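Local coordinates for protein glucosamine--fructose-6-phosphate aminotransferase [isomerizing] (Francisella tularensis subsp. tularensis, PDB 3TBF) that probably makes glucosamine 6-phosphate from fructose 6-phosphate and glutamine-derived nitrogen, this C-terminal part probably carrying the sugar-phosphate isomerase activity, at residues A[45-48]-A[49-53]; A[245-248]-A[249-253]; A[347-350]-A[351-355]. All coordinates share one frame; numbering follows the deposited sequence.

Interaction 1 of 3, residues A[45-48]-A[49-53]; sequences KRAK and ELFEK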
ATOM      1  N   LYS A  45      -7.505   7.183  32.899  1.00 48.52           N
ATOM      2  CA  LYS A  45      -6.843   6.271  33.870  1.00 48.10           C
ATOM      3  C   LYS A  45      -6.948   4.781  33.507  1.00 46.69           C
ATOM      4  O   LYS A  45      -6.187   3.964  34.013  1.00 47.39           O
ATOM      5  CB  LYS A  45      -7.239   6.584  35.349  1.00 49.30           C
ATOM      6  CG  LYS A  45      -8.747   6.571  35.722  1.00 49.66           C
ATOM      7  CD  LYS A  45      -9.206   5.208  36.322  1.00 49.60           C
ATOM      8  CE  LYS A  45     -10.397   5.364  37.310  1.00 49.39           C
ATOM      9  NZ  LYS A  45     -11.748   5.396  36.640  1.00 44.82           N
ATOM     10  N   ARG A  46      -7.850   4.447  32.581  1.00 45.04           N
ATOM     11  CA  ARG A  46      -8.011   3.076  32.057  1.00 43.14           C
ATOM     12  C   ARG A  46      -6.890   2.749  31.098  1.00 41.47           C
ATOM     13  O   ARG A  46      -6.559   1.597  30.897  1.00 40.92           O
ATOM     14  CB  ARG A  46      -9.312   2.946  31.265  1.00 42.84           C
ATOM     15  CG  ARG A  46     -10.556   3.398  32.006  1.00 42.70           C
ATOM     16  CD  ARG A  46     -11.438   2.232  32.344  1.00 41.52           C
ATOM     17  NE  ARG A  46     -12.435   2.528  33.402  1.00 38.49           N
ATOM     18  CZ  ARG A  46     -13.546   1.798  33.530  1.00 35.28           C
ATOM     19  NH1 ARG A  46     -13.726   0.783  32.655  1.00 31.83           N
ATOM     20  NH2 ARG A  46     -14.464   2.056  34.497  1.00 30.09           N
ATOM     21  N   ALA A  47      -6.336   3.789  30.496  1.00 39.94           N
ATOM     22  CA  ALA A  47      -5.269   3.687  29.522  1.00 38.95           C
ATOM     23  C   ALA A  47      -4.148   2.741  29.907  1.00 39.14           C
ATOM     24  O   ALA A  47      -3.669   1.991  29.058  1.00 38.98           O
ATOM     25  CB  ALA A  47      -4.681   5.081  29.244  1.00 38.06           C
ATOM     26  N   LYS A  48      -3.707   2.788  31.160  1.00 39.37           N
ATOM     27  CA  LYS A  48      -2.552   2.002  31.586  1.00 39.75           C
ATOM     28  C   LYS A  48      -2.845   0.515  31.597  1.00 39.43           C
ATOM     29  O   LYS A  48      -2.033  -0.272  31.137  1.00 38.58           O
ATOM     30  CB  LYS A  48      -2.065   2.454  32.960  1.00 40.82           C
ATOM     31  CG  LYS A  48      -1.254   1.432  33.762  1.00 43.45           C
ATOM     32  CD  LYS A  48      -0.632   2.107  34.995  1.00 49.24           C
ATOM     33  CE  LYS A  48       0.384   1.202  35.741  1.00 52.32           C
ATOM     34  NZ  LYS A  48      -0.268   0.102  36.553  1.00 55.41           N
ATOM     35  N   GLU A  49      -3.991   0.133  32.141  1.00 39.44           N
ATOM     36  CA  GLU A  49      -4.356  -1.271  32.211  1.00 40.19           C
ATOM     37  C   GLU A  49      -4.483  -1.797  30.780  1.00 38.43           C
ATOM     38  O   GLU A  49      -4.019  -2.865  30.443  1.00 38.23           O
ATOM     39  CB  GLU A  49      -5.658  -1.413  32.996  1.00 41.23           C
ATOM     40  CG  GLU A  49      -6.341  -2.765  32.895  1.00 46.46           C
ATOM     41  CD  GLU A  49      -7.883  -2.651  32.765  1.00 52.97           C
ATOM     42  OE1 GLU A  49      -8.498  -1.917  33.594  1.00 57.81           O
ATOM     43  OE2 GLU A  49      -8.473  -3.303  31.847  1.00 54.08           O
ATOM     44  N   LEU A  50      -5.073  -0.985  29.929  1.00 36.55           N
ATOM     45  CA  LEU A  50      -5.306  -1.335  28.542  1.00 35.35           C
ATOM     46  C   LEU A  50      -3.983  -1.498  27.759  1.00 33.67           C
ATOM     47  O   LEU A  50      -3.842  -2.362  26.889  1.00 32.70           O
ATOM     48  CB  LEU A  50      -6.128  -0.214  27.956  1.00 35.20           C
ATOM     49  CG  LEU A  50      -7.003  -0.488  26.763  1.00 38.17           C
ATOM     50  CD1 LEU A  50      -8.475  -0.551  27.225  1.00 42.26           C
ATOM     51  CD2 LEU A  50      -6.787   0.635  25.765  1.00 39.11           C
ATOM     52  N   PHE A  51      -3.000  -0.680  28.088  1.00 31.54           N
ATOM     53  CA  PHE A  51      -1.711  -0.767  27.445  1.00 31.19           C
ATOM     54  C   PHE A  51      -0.883  -1.946  27.980  1.00 32.24           C
ATOM     55  O   PHE A  51      -0.020  -2.472  27.273  1.00 31.52           O
ATOM     56  CB  PHE A  51      -0.916   0.523  27.645  1.00 30.68           C
ATOM     57  CG  PHE A  51      -1.480   1.745  26.939  1.00 30.46           C
ATOM     58  CD1 PHE A  51      -2.322   1.641  25.841  1.00 27.91           C
ATOM     59  CD2 PHE A  51      -1.100   3.024  27.361  1.00 30.85           C
ATOM     60  CE1 PHE A  51      -2.794   2.773  25.196  1.00 28.29           C
ATOM     61  CE2 PHE A  51      -1.575   4.161  26.707  1.00 30.79           C
ATOM     62  CZ  PHE A  51      -2.413   4.027  25.618  1.00 29.44           C
ATOM     63  N   GLU A  52      -1.108  -2.335  29.235  1.00 33.56           N
ATOM     64  CA  GLU A  52      -0.395  -3.468  29.825  1.00 34.47           C
ATOM     65  C   GLU A  52      -0.861  -4.736  29.153  1.00 33.35           C
ATOM     66  O   GLU A  52      -0.091  -5.649  28.990  1.00 34.94           O
ATOM     67  CB  GLU A  52      -0.653  -3.570  31.318  1.00 35.45           C
ATOM     68  CG  GLU A  52      -0.160  -2.365  32.086  1.00 40.11           C
ATOM     69  CD  GLU A  52      -0.253  -2.504  33.624  1.00 45.67           C
ATOM     70  OE1 GLU A  52      -1.271  -3.052  34.145  1.00 49.52           O
ATOM     71  OE2 GLU A  52       0.693  -2.028  34.302  1.00 47.65           O
ATOM     72  N   LYS A  53      -2.120  -4.780  28.752  1.00 31.92           N
ATOM     73  CA  LYS A  53      -2.674  -5.934  28.024  1.00 31.17           C
ATOM     74  C   LYS A  53      -2.376  -5.967  26.515  1.00 28.57           C
ATOM     75  O   LYS A  53      -2.618  -6.967  25.875  1.00 29.22           O
ATOM     76  CB  LYS A  53      -4.191  -5.941  28.145  1.00 31.91           C
ATOM     77  CG  LYS A  53      -4.766  -6.020  29.542  1.00 35.88           C
ATOM     78  CD  LYS A  53      -6.297  -5.805  29.447  1.00 40.77           C
ATOM     79  CE  LYS A  53      -7.020  -5.934  30.819  1.00 44.67           C
ATOM     80  NZ  LYS A  53      -8.519  -5.746  30.713  1.00 44.18           N
TER
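Leu50 N, Phe51 N and Glu52 N each donate to the carbonyl four residues back, on Arg46, Ala47 and Lys48, and these bonds wind residues 47-52 into a short helix; the first is the straightest, at 164° about its hydrogen. The Phe51 ring folds back over the turn before it: with CG beside the backbone N (chi1 -67°), one ring face lies under Ala47 O, which stands 3.0 Å above the ring plane, nearer the rim than the centre. Ala47 O therefore accepts from Phe51 N while resting on the ring of the same residue, and Ala47 CB meets the ring at CE2, 4.1 Å away. On the solvent side Lys48 and Glu52 cross one turn apart. The lysine runs straight to CE and bends only at its last bond, bringing NZ to a weak 3.2 Å salt bridge with Glu52 OE2. A tighter salt bridge follows on the same exposed surface, Lys53 NZ reaching Glu49 OE2 at 2.7 Å from the anti side of the carboxylate, somewhat out of its plane. Leu50 and Phe51 pack inward on Ile149 and Leu104, with Val180, Ile181 and Leu184 also against the phenylalanine. This is an amphipathic helix with i to i+4 ion pairs, laid against a parallel sheet of SIS type.

Interaction 2 of 3, residues A[245-248]-A[249-253]; sequences GALK and LKEIS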
ATOM      1  N   GLY A 245       2.757  13.541   0.682  1.00 13.72           N
ATOM      2  CA  GLY A 245       3.061  14.579  -0.303  1.00 13.59           C
ATOM      3  C   GLY A 245       2.313  14.411  -1.629  1.00 13.79           C
ATOM      4  O   GLY A 245       1.777  15.367  -2.177  1.00 13.06           O
ATOM      5  N   ALA A 246       2.264  13.181  -2.145  1.00 14.29           N
ATOM      6  CA  ALA A 246       1.595  12.926  -3.435  1.00 14.40           C
ATOM      7  C   ALA A 246       0.135  13.140  -3.293  1.00 14.47           C
ATOM      8  O   ALA A 246      -0.487  13.651  -4.190  1.00 15.66           O
ATOM      9  CB  ALA A 246       1.883  11.500  -3.971  1.00 13.56           C
ATOM     10  N   LEU A 247      -0.425  12.725  -2.173  1.00 14.87           N
ATOM     11  CA  LEU A 247      -1.834  12.924  -1.926  1.00 14.84           C
ATOM     12  C   LEU A 247      -2.161  14.396  -1.930  1.00 15.85           C
ATOM     13  O   LEU A 247      -3.156  14.791  -2.506  1.00 15.24           O
ATOM     14  CB  LEU A 247      -2.217  12.316  -0.578  1.00 14.60           C
ATOM     15  CG  LEU A 247      -3.640  12.569  -0.098  1.00 15.84           C
ATOM     16  CD1 LEU A 247      -4.583  11.896  -1.164  1.00 15.95           C
ATOM     17  CD2 LEU A 247      -3.857  12.026   1.333  1.00 14.57           C
ATOM     18  N   LYS A 248      -1.348  15.237  -1.286  1.00 17.01           N
ATOM     19  CA  LYS A 248      -1.678  16.697  -1.303  1.00 18.11           C
ATOM     20  C   LYS A 248      -1.625  17.247  -2.736  1.00 17.78           C
ATOM     21  O   LYS A 248      -2.499  18.005  -3.137  1.00 17.54           O
ATOM     22  CB  LYS A 248      -0.788  17.585  -0.449  1.00 18.58           C
ATOM     23  CG  LYS A 248      -0.540  17.203   1.010  1.00 22.13           C
ATOM     24  CD  LYS A 248      -1.710  17.380   1.913  1.00 23.62           C
ATOM     25  CE  LYS A 248      -2.677  16.198   1.881  1.00 23.47           C
ATOM     26  NZ  LYS A 248      -3.194  15.912   3.281  1.00 23.85           N
ATOM     27  N   LEU A 249      -0.595  16.911  -3.481  1.00 17.41           N
ATOM     28  CA  LEU A 249      -0.455  17.477  -4.810  1.00 18.93           C
ATOM     29  C   LEU A 249      -1.625  17.099  -5.674  1.00 20.77           C
ATOM     30  O   LEU A 249      -2.183  17.936  -6.367  1.00 22.81           O
ATOM     31  CB  LEU A 249       0.844  17.012  -5.466  1.00 18.86           C
ATOM     32  CG  LEU A 249       1.181  17.724  -6.772  1.00 17.71           C
ATOM     33  CD1 LEU A 249       1.277  19.153  -6.495  1.00 17.96           C
ATOM     34  CD2 LEU A 249       2.491  17.177  -7.373  1.00 18.51           C
ATOM     35  N   LYS A 250      -2.010  15.840  -5.608  1.00 21.48           N
ATOM     36  CA  LYS A 250      -3.098  15.306  -6.391  1.00 23.83           C
ATOM     37  C   LYS A 250      -4.415  15.980  -5.993  1.00 25.41           C
ATOM     38  O   LYS A 250      -5.174  16.463  -6.844  1.00 26.14           O
ATOM     39  CB  LYS A 250      -3.125  13.791  -6.115  1.00 24.29           C
ATOM     40  CG  LYS A 250      -4.134  12.958  -6.805  1.00 28.02           C
ATOM     41  CD  LYS A 250      -3.815  11.455  -6.691  1.00 33.41           C
ATOM     42  CE  LYS A 250      -3.262  11.024  -5.311  1.00 35.24           C
ATOM     43  NZ  LYS A 250      -3.161   9.538  -5.154  1.00 37.58           N
ATOM     44  N   GLU A 251      -4.640  16.054  -4.690  1.00 26.64           N
ATOM     45  CA  GLU A 251      -5.891  16.506  -4.087  1.00 28.46           C
ATOM     46  C   GLU A 251      -6.217  17.944  -4.408  1.00 28.31           C
ATOM     47  O   GLU A 251      -7.386  18.268  -4.493  1.00 28.46           O
ATOM     48  CB  GLU A 251      -5.791  16.391  -2.546  1.00 30.02           C
ATOM     49  CG  GLU A 251      -7.077  16.191  -1.731  1.00 34.88           C
ATOM     50  CD  GLU A 251      -6.802  15.747  -0.242  1.00 41.00           C
ATOM     51  OE1 GLU A 251      -5.654  15.850   0.253  1.00 44.94           O
ATOM     52  OE2 GLU A 251      -7.745  15.281   0.448  1.00 46.15           O
ATOM     53  N   ILE A 252      -5.209  18.815  -4.543  1.00 28.07           N
ATOM     54  CA  ILE A 252      -5.480  20.223  -4.811  1.00 27.30           C
ATOM     55  C   ILE A 252      -4.935  20.822  -6.102  1.00 26.83           C
ATOM     56  O   ILE A 252      -5.429  21.871  -6.527  1.00 26.65           O
ATOM     57  CB  ILE A 252      -5.069  21.118  -3.628  1.00 28.14           C
ATOM     58  CG1 ILE A 252      -3.553  21.332  -3.589  1.00 29.20           C
ATOM     59  CG2 ILE A 252      -5.608  20.544  -2.309  1.00 27.18           C
ATOM     60  CD1 ILE A 252      -3.093  22.041  -2.269  1.00 29.99           C
ATOM     61  N   SER A 253      -3.937  20.201  -6.723  1.00 26.24           N
ATOM     62  CA  SER A 253      -3.508  20.627  -8.072  1.00 26.58           C
ATOM     63  C   SER A 253      -4.064  19.763  -9.183  1.00 26.44           C
ATOM     64  O   SER A 253      -3.989  20.120 -10.345  1.00 27.61           O
ATOM     65  CB  SER A 253      -1.989  20.652  -8.192  1.00 27.17           C
ATOM     66  OG  SER A 253      -1.427  19.398  -8.460  1.00 23.53           O
TER
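Lys248 and Glu251 run out from the helix alongside each other, and the lysine can be followed atom by atom. Its CB packs on Ser348 of the neighbouring helix 335-355. CG stands beside the backbone N (chi1 -50°), and further bends curl the chain instead of extending it. CE thereby comes to rest 3.4 Å from Glu251 OE1. NZ keeps a longer 3.9 Å ion pair with that same Glu251 OE1, but its main partners lie outside residues 245-253: a salt bridge to Glu244 OE2 and hydrogen bonds to Thr64 OG1 and Ser163 O. The ammonium group is thus gripped several times over, whereas Glu251 OE1, buried against Lys248 CE and Leu247 CG (3.9 Å from the latter), has no partner in the model apart from the long ion pair. Lys250 leaves another side of the helix: its CB presses on Ala246 O at 3.3 Å, and its NZ bonds to Tyr260 OH of the second subunit. Ile252 CG1 sits between its own backbone N and carbonyl carbon, which places it 3.5 Å from Lys248 O. At the helix end Leu249 O accepts twice from Ser253, from OG at 2.7 Å and from N at 2.9 Å, on opposite faces of the carbonyl plane. The helix is the crossover of the beta-alpha-beta unit formed with strands 229-234 and 256-261. Ala246 and Leu249 bear on strand 229-234, Leu247 meets helix 63-80, the C-terminal end meets helix 335-355, and Lys250 also packs on Leu272 of the second subunit.

Interaction 3 of 3, residues A[347-350]-A[351-355]; sequences LSYH and VAIIK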
ATOM      1  N   LEU A 347       4.679  22.888  -1.380  1.00 16.23           N
ATOM      2  CA  LEU A 347       4.766  22.601  -2.775  1.00 16.70           C
ATOM      3  C   LEU A 347       3.398  22.475  -3.328  1.00 18.00           C
ATOM      4  O   LEU A 347       3.100  23.000  -4.406  1.00 20.07           O
ATOM      5  CB  LEU A 347       5.522  21.309  -3.009  1.00 16.11           C
ATOM      6  CG  LEU A 347       5.773  20.958  -4.510  1.00 19.55           C
ATOM      7  CD1 LEU A 347       6.495  22.080  -5.287  1.00 17.39           C
ATOM      8  CD2 LEU A 347       6.509  19.628  -4.663  1.00 13.40           C
ATOM      9  N   SER A 348       2.550  21.758  -2.619  1.00 17.79           N
ATOM     10  CA  SER A 348       1.247  21.496  -3.160  1.00 19.29           C
ATOM     11  C   SER A 348       0.416  22.757  -3.139  1.00 19.54           C
ATOM     12  O   SER A 348      -0.389  22.968  -4.037  1.00 20.42           O
ATOM     13  CB  SER A 348       0.518  20.347  -2.427  1.00 18.88           C
ATOM     14  OG  SER A 348      -0.018  20.828  -1.196  1.00 21.53           O
ATOM     15  N   TYR A 349       0.623  23.601  -2.137  1.00 19.89           N
ATOM     16  CA  TYR A 349      -0.047  24.892  -2.109  1.00 19.82           C
ATOM     17  C   TYR A 349       0.328  25.744  -3.299  1.00 19.58           C
ATOM     18  O   TYR A 349      -0.530  26.187  -4.036  1.00 20.10           O
ATOM     19  CB  TYR A 349       0.246  25.646  -0.818  1.00 20.07           C
ATOM     20  CG  TYR A 349      -0.279  27.064  -0.850  1.00 22.31           C
ATOM     21  CD1 TYR A 349      -1.630  27.349  -0.593  1.00 24.18           C
ATOM     22  CD2 TYR A 349       0.581  28.139  -1.156  1.00 24.46           C
ATOM     23  CE1 TYR A 349      -2.115  28.670  -0.624  1.00 25.47           C
ATOM     24  CE2 TYR A 349       0.105  29.452  -1.206  1.00 27.02           C
ATOM     25  CZ  TYR A 349      -1.247  29.713  -0.942  1.00 25.54           C
ATOM     26  OH  TYR A 349      -1.684  31.004  -1.009  1.00 25.81           O
ATOM     27  N   HIS A 350       1.602  25.976  -3.508  1.00 19.17           N
ATOM     28  CA  HIS A 350       1.991  26.815  -4.629  1.00 20.39           C
ATOM     29  C   HIS A 350       1.667  26.265  -6.023  1.00 21.49           C
ATOM     30  O   HIS A 350       1.346  27.042  -6.920  1.00 22.32           O
ATOM     31  CB  HIS A 350       3.456  27.120  -4.547  1.00 20.74           C
ATOM     32  CG  HIS A 350       3.790  28.016  -3.409  1.00 21.01           C
ATOM     33  ND1 HIS A 350       3.311  29.304  -3.312  1.00 24.33           N
ATOM     34  CD2 HIS A 350       4.537  27.806  -2.305  1.00 23.60           C
ATOM     35  CE1 HIS A 350       3.780  29.862  -2.208  1.00 22.91           C
ATOM     36  NE2 HIS A 350       4.531  28.974  -1.582  1.00 24.32           N
ATOM     37  N   VAL A 351       1.720  24.938  -6.214  1.00 20.69           N
ATOM     38  CA  VAL A 351       1.433  24.384  -7.511  1.00 20.36           C
ATOM     39  C   VAL A 351      -0.051  24.542  -7.770  1.00 21.09           C
ATOM     40  O   VAL A 351      -0.465  24.795  -8.900  1.00 19.67           O
ATOM     41  CB  VAL A 351       1.896  22.959  -7.588  1.00 20.45           C
ATOM     42  CG1 VAL A 351       1.338  22.235  -8.827  1.00 19.24           C
ATOM     43  CG2 VAL A 351       3.398  22.964  -7.533  1.00 19.83           C
ATOM     44  N   ALA A 352      -0.840  24.486  -6.701  1.00 21.87           N
ATOM     45  CA  ALA A 352      -2.283  24.715  -6.808  1.00 22.91           C
ATOM     46  C   ALA A 352      -2.565  26.120  -7.264  1.00 24.26           C
ATOM     47  O   ALA A 352      -3.418  26.330  -8.129  1.00 25.72           O
ATOM     48  CB  ALA A 352      -2.982  24.455  -5.491  1.00 22.39           C
ATOM     49  N   ILE A 353      -1.846  27.081  -6.718  1.00 25.06           N
ATOM     50  CA  ILE A 353      -2.030  28.463  -7.160  1.00 26.52           C
ATOM     51  C   ILE A 353      -1.651  28.641  -8.642  1.00 28.17           C
ATOM     52  O   ILE A 353      -2.428  29.180  -9.426  1.00 27.92           O
ATOM     53  CB  ILE A 353      -1.241  29.452  -6.329  1.00 26.60           C
ATOM     54  CG1 ILE A 353      -1.688  29.371  -4.866  1.00 26.38           C
ATOM     55  CG2 ILE A 353      -1.436  30.889  -6.866  1.00 25.31           C
ATOM     56  CD1 ILE A 353      -3.093  29.682  -4.649  1.00 25.01           C
ATOM     57  N   ILE A 354      -0.476  28.153  -9.019  1.00 29.60           N
ATOM     58  CA  ILE A 354      -0.074  28.099 -10.433  1.00 30.99           C
ATOM     59  C   ILE A 354      -1.144  27.495 -11.345  1.00 31.56           C
ATOM     60  O   ILE A 354      -1.413  28.012 -12.394  1.00 32.42           O
ATOM     61  CB  ILE A 354       1.198  27.266 -10.628  1.00 31.42           C
ATOM     62  CG1 ILE A 354       2.426  27.988 -10.049  1.00 32.96           C
ATOM     63  CG2 ILE A 354       1.417  26.979 -12.093  1.00 31.30           C
ATOM     64  CD1 ILE A 354       2.948  29.104 -10.891  1.00 34.78           C
ATOM     65  N   LYS A 355      -1.759  26.402 -10.943  1.00 31.78           N
ATOM     66  CA  LYS A 355      -2.815  25.783 -11.761  1.00 32.27           C
ATOM     67  C   LYS A 355      -4.155  26.503 -11.603  1.00 33.35           C
ATOM     68  O   LYS A 355      -5.085  26.207 -12.326  1.00 33.11           O
ATOM     69  CB  LYS A 355      -3.012  24.312 -11.382  1.00 31.26           C
ATOM     70  CG  LYS A 355      -1.781  23.383 -11.609  1.00 30.37           C
ATOM     71  CD  LYS A 355      -1.905  22.632 -12.902  1.00 28.83           C
ATOM     72  CE  LYS A 355      -0.722  21.729 -13.155  1.00 28.53           C
ATOM     73  NZ  LYS A 355      -0.714  21.204 -14.557  1.00 26.76           N
TER
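Tyr349 turns CG anti to its own backbone N (chi1 172°) and Ile353 turns CG1 beside its N (chi1 -60°), and the two torsions carry the isoleucine chain over one face of the phenol. The result is a CH-pi contact: Ile353 CG1 lies 4.2 Å from the centroid of the Tyr349 ring, 20° off its normal, displaced toward CZ, which it approaches to 4.0 Å. Ile353 CD1 continues along the ring to within 4.1 Å of Tyr349 OH. The His350 ring stands against the rim of the same tyrosine, with Tyr349 CD2 poised 3.7 Å above the plane of the imidazole, over its centre; edge thus meets face between adjacent residues. Leu347 and Val351 form a second pair and run alongside each other, their CD1 and CG2 methyls 3.9 Å apart, while Val351 CG2 also presses on Leu347 O at 3.1 Å. Regular helical bonds set the four-residue spacing of these pairs, Ile354 N to His350 O being nearly straight. The polar ends are bonded outside the helix: Tyr349 OH to His12 ND1, and His350 NE2 to Asp214 OD1. The contact therefore combines an apolar contact over the ring face with hydrogen-bonded polar ends. Ile353 CG1 over one face and the His12 ring, inclined at about 65°, should hinder rotation of the Tyr349 ring, while the hydroxyl bond sets where its tip sits. The Asp214 carboxylate would favour a proton on His350 NE2, and may raise the affinity of the imidazole for a second one.

Overall arrangement
Along the chain interaction 1 comes first, then interaction 2, then interaction 3. Interaction 1 belongs to the first parallel sheet's half of the molecule; its centre is about 38 Å from that of interaction 2 and about 45 Å from that of interaction 3, on the opposite side of the chain's centre from both. The other two lie in the second SIS domain, with centres about 9 Å apart: helix 238-253 packs on helix 335-355 through Ile252 against Ser348 and Ala352, and Ser253 against Val351. Lys248 ties this half to the first. Interactions 2 and 3 thus form one helix pair, interaction 1 a distant, partly solvent-facing edge.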